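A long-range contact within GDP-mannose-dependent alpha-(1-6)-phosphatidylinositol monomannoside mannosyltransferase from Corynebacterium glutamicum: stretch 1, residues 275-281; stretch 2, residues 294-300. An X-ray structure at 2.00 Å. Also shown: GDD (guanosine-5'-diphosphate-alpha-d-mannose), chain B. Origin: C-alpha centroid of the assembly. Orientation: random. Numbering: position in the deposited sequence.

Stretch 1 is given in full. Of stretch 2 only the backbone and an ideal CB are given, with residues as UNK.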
# COMPACT_ATOMS: atom_id res chain seq x y z
N ILE A 275 -10.11 -3.95 17.83
CA ILE A 275 -9.89 -2.69 17.11
C ILE A 275 -8.52 -2.73 16.44
O ILE A 275 -7.55 -3.22 17.02
CB ILE A 275 -9.94 -1.46 18.07
CG1 ILE A 275 -11.25 -1.41 18.86
CG2 ILE A 275 -9.73 -0.14 17.30
CD1 ILE A 275 -11.24 -0.42 20.03
N PHE A 276 -8.45 -2.22 15.21
CA PHE A 276 -7.17 -1.89 14.58
C PHE A 276 -6.96 -0.39 14.67
O PHE A 276 -7.83 0.39 14.27
CB PHE A 276 -7.10 -2.35 13.12
CG PHE A 276 -5.81 -1.97 12.42
CD1 PHE A 276 -5.70 -0.74 11.76
CD2 PHE A 276 -4.71 -2.81 12.45
CE1 PHE A 276 -4.51 -0.37 11.14
CE2 PHE A 276 -3.52 -2.46 11.82
CZ PHE A 276 -3.41 -1.23 11.17
N ALA A 277 -5.80 0.02 15.18
CA ALA A 277 -5.49 1.43 15.33
C ALA A 277 -4.08 1.73 14.83
O ALA A 277 -3.12 1.03 15.16
CB ALA A 277 -5.64 1.87 16.78
N MET A 278 -3.97 2.77 14.00
CA MET A 278 -2.69 3.28 13.55
C MET A 278 -2.88 4.77 13.25
O MET A 278 -3.24 5.13 12.13
CB MET A 278 -2.17 2.51 12.32
CG MET A 278 -0.68 2.69 12.04
SD MET A 278 -0.29 4.10 10.97
CE MET A 278 -0.56 3.38 9.35
N PRO A 279 -2.67 5.63 14.26
CA PRO A 279 -2.93 7.06 14.13
C PRO A 279 -1.77 7.79 13.45
O PRO A 279 -1.07 8.59 14.08
CB PRO A 279 -3.12 7.52 15.58
CG PRO A 279 -2.29 6.57 16.39
CD PRO A 279 -2.16 5.28 15.60
N ALA A 280 -1.59 7.52 12.16
CA ALA A 280 -0.52 8.11 11.35
C ALA A 280 -0.53 9.64 11.39
O ALA A 280 -1.59 10.26 11.27
CB ALA A 280 -0.61 7.61 9.91
N ARG A 281 0.65 10.22 11.58
CA ARG A 281 0.82 11.67 11.52
C ARG A 281 1.85 12.05 10.46
O ARG A 281 2.80 11.30 10.20
CB ARG A 281 1.22 12.24 12.89
CG ARG A 281 2.62 11.84 13.37
CD ARG A 281 3.00 12.59 14.64
NE ARG A 281 4.32 12.18 15.13
CZ ARG A 281 4.54 11.13 15.91
NH1 ARG A 281 3.53 10.36 16.30
NH2 ARG A 281 5.77 10.85 16.31
N UNK A 294 -2.15 0.69 3.37
CA UNK A 294 -2.75 -0.60 3.05
C UNK A 294 -3.19 -1.37 4.31
O UNK A 294 -4.13 -2.15 4.26
CB UNK A 294 -1.76 -1.44 2.25
N UNK A 295 -2.51 -1.11 5.44
CA UNK A 295 -2.87 -1.76 6.71
C UNK A 295 -4.32 -1.52 7.13
O UNK A 295 -4.94 -2.39 7.73
CB UNK A 295 -1.94 -1.27 7.82
N UNK A 296 -4.86 -0.34 6.79
CA UNK A 296 -6.25 0.00 7.08
C UNK A 296 -7.23 -0.84 6.26
O UNK A 296 -8.31 -1.20 6.73
CB UNK A 296 -6.49 1.49 6.81
N UNK A 297 -6.83 -1.13 5.03
CA UNK A 297 -7.63 -1.95 4.11
C UNK A 297 -7.59 -3.41 4.52
O UNK A 297 -8.60 -4.11 4.43
CB UNK A 297 -7.13 -1.80 2.67
N UNK A 298 -6.42 -3.85 4.98
CA UNK A 298 -6.22 -5.20 5.50
C UNK A 298 -7.10 -5.47 6.73
O UNK A 298 -7.69 -6.54 6.86
CB UNK A 298 -4.75 -5.41 5.85
N UNK A 299 -7.18 -4.47 7.62
CA UNK A 299 -7.99 -4.56 8.83
C UNK A 299 -9.47 -4.65 8.48
O UNK A 299 -10.19 -5.51 8.99
CB UNK A 299 -7.73 -3.36 9.74
N UNK A 300 -9.92 -3.75 7.60
CA UNK A 300 -11.31 -3.76 7.13
C UNK A 300 -11.66 -5.07 6.43
O UNK A 300 -12.75 -5.59 6.61
CB UNK A 300 -11.56 -2.58 6.18
N2 GDD B . 4.41 -10.18 7.43
C2 GDD B . 4.33 -8.99 8.09
N1 GDD B . 4.70 -8.91 9.39
N3 GDD B . 3.89 -7.89 7.43
C4 GDD B . 3.81 -6.70 8.07
C5 GDD B . 4.19 -6.60 9.40
C6 GDD B . 4.64 -7.74 10.06
O6 GDD B . 4.99 -7.68 11.25
N7 GDD B . 4.01 -5.32 9.78
C8 GDD B . 3.54 -4.64 8.70
N9 GDD B . 3.42 -5.48 7.67
C1' GDD B . 2.93 -5.17 6.30
C2' GDD B . 1.44 -4.89 6.31
O2' GDD B . 0.67 -6.09 6.24
C3' GDD B . 1.25 -4.00 5.10
O3' GDD B . 0.95 -4.79 3.95
C4' GDD B . 2.60 -3.30 4.91
O4' GDD B . 3.54 -3.99 5.75
C5' GDD B . 2.53 -1.83 5.32
O5' GDD B . 2.26 -1.00 4.19
PA GDD B . 1.66 0.32 4.32
O1A GDD B . 1.33 0.73 3.18
O2A GDD B . 0.63 0.25 5.03
O3A GDD B . 2.59 1.26 4.92
PB GDD B . 3.94 1.51 4.46
O2B GDD B . 4.01 1.46 3.21
O3B GDD B . 4.30 2.64 4.84
O1B GDD B . 4.84 0.54 5.03

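The helix of stretch 2 runs antiparallel to the strand of stretch 1, which includes Phe276, with the axes 9.3 Å apart at closest approach. In stretch 1, Phe276 and Met278 point toward the helix while Ala277 points away, so the surface offered is an aromatic ring, a thioether and, beyond them, the carbonyl of Met278.

Position 294 has nothing of stretch 1 within 5.5 Å of its ideal CB, so that stretch sets no demand on the side chain and many residues would serve. Its backbone nitrogen lies near the diphosphate of GDD. The residue is Ile294, whose N makes a weak hydrogen bond to O1A of GDD at 3.5 Å.

Position 295 points toward the strand. Its ideal CB is 3.7 Å from Phe276 CZ and 5.1 Å from Met278 CE, an apolar setting with little depth directly ahead. A small or medium apolar side chain, such as alanine, valine or perhaps isoleucine, would suit it. It is Val295, with chi1 in m: its CB packs 3.6 Å from Phe276 CZ, and its CG2 reaches 3.7 Å from Met278 CE. Val295 N also makes a weak hydrogen bond to GDD O2A at 3.4 Å.

At 296 CA-to-CB points sideways, and the ideal CB is 5.1 Å from Phe276 CE1. A short side chain would leave much of the strand untouched, whereas a long one could pass the phenyl edge toward Met278 and its carbonyl. Leucine, methionine or phenylalanine could supply apolar contact; a long side chain ending in a donor could also use the carbonyl. The residue is Tyr296, which does both. Its CD1 lies 3.8 Å from Phe276 CE1, at the edge of the phenylalanine ring, and its CZ is 3.7 Å from Met278 CE. The hydroxyl then donates a short hydrogen bond, 2.6 Å from OH to Met278 O, with the carbonyl oxygen near the plane of the tyrosine ring. Ala280 CB lies 3.6 Å from the same OH.

Position 297 is out of reach of stretch 1, which therefore does not discriminate among side chains. It holds Leu297.

Position 298 points sideways, with no stretch 1 atom near its CB, but the ribose hydroxyls of GDD lie within reach of a longer side chain. An acceptor would be apt, and glutamate or glutamine are reasonable candidates, glutamate offering two acceptors. Glu298 uses both carboxylate oxygens: O2' of GDD donates to OE1 at 2.8 Å and O3' donates to OE2 at 2.7 Å.

Position 299 points toward the strand at its closest backbone register, with CA 6.4 Å from Phe276 CA. The ideal CB is already 3.6 Å from Phe276 CG, so a small residue fits best: alanine, serine or glycine. Ala299 places its CB 3.6 Å from Phe276 CG, close packing achieved by a single methyl group.

Position 300 points sideways, beyond contact with stretch 1, so stretch 1 does not discriminate among side chains. It is Gln300, whose NE2 turns back along the helix to donate to Tyr296 O at 3.0 Å.

Stretch 2 (294-300) IVYLEAQ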
# COMPACT_ATOMS: atom_id res chain seq x y z
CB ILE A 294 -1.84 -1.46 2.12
CG1 ILE A 294 -2.60 -2.65 1.51
CG2 ILE A 294 -0.60 -1.94 2.83
CD1 ILE A 294 -3.36 -2.29 0.25
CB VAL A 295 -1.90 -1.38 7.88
CG1 VAL A 295 -0.50 -1.93 7.63
CG2 VAL A 295 -1.85 0.14 8.11
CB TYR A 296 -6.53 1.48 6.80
CG TYR A 296 -5.65 2.47 7.55
CD1 TYR A 296 -5.61 2.49 8.95
CD2 TYR A 296 -4.90 3.42 6.86
CE1 TYR A 296 -4.81 3.41 9.63
CE2 TYR A 296 -4.11 4.34 7.54
CZ TYR A 296 -4.07 4.33 8.92
OH TYR A 296 -3.29 5.25 9.58
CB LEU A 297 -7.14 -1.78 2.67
CG LEU A 297 -7.05 -0.34 2.16
CD1 LEU A 297 -6.35 -0.29 0.82
CD2 LEU A 297 -8.44 0.30 2.07
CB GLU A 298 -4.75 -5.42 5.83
CG GLU A 298 -3.84 -5.53 4.60
CD GLU A 298 -2.36 -5.50 4.93
OE1 GLU A 298 -1.99 -5.26 6.11
OE2 GLU A 298 -1.55 -5.72 4.00
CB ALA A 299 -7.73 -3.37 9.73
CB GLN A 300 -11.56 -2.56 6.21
CG GLN A 300 -11.63 -1.24 6.94
CD GLN A 300 -11.73 -0.06 6.00
OE1 GLN A 300 -12.82 0.44 5.74
NE2 GLN A 300 -10.59 0.38 5.47
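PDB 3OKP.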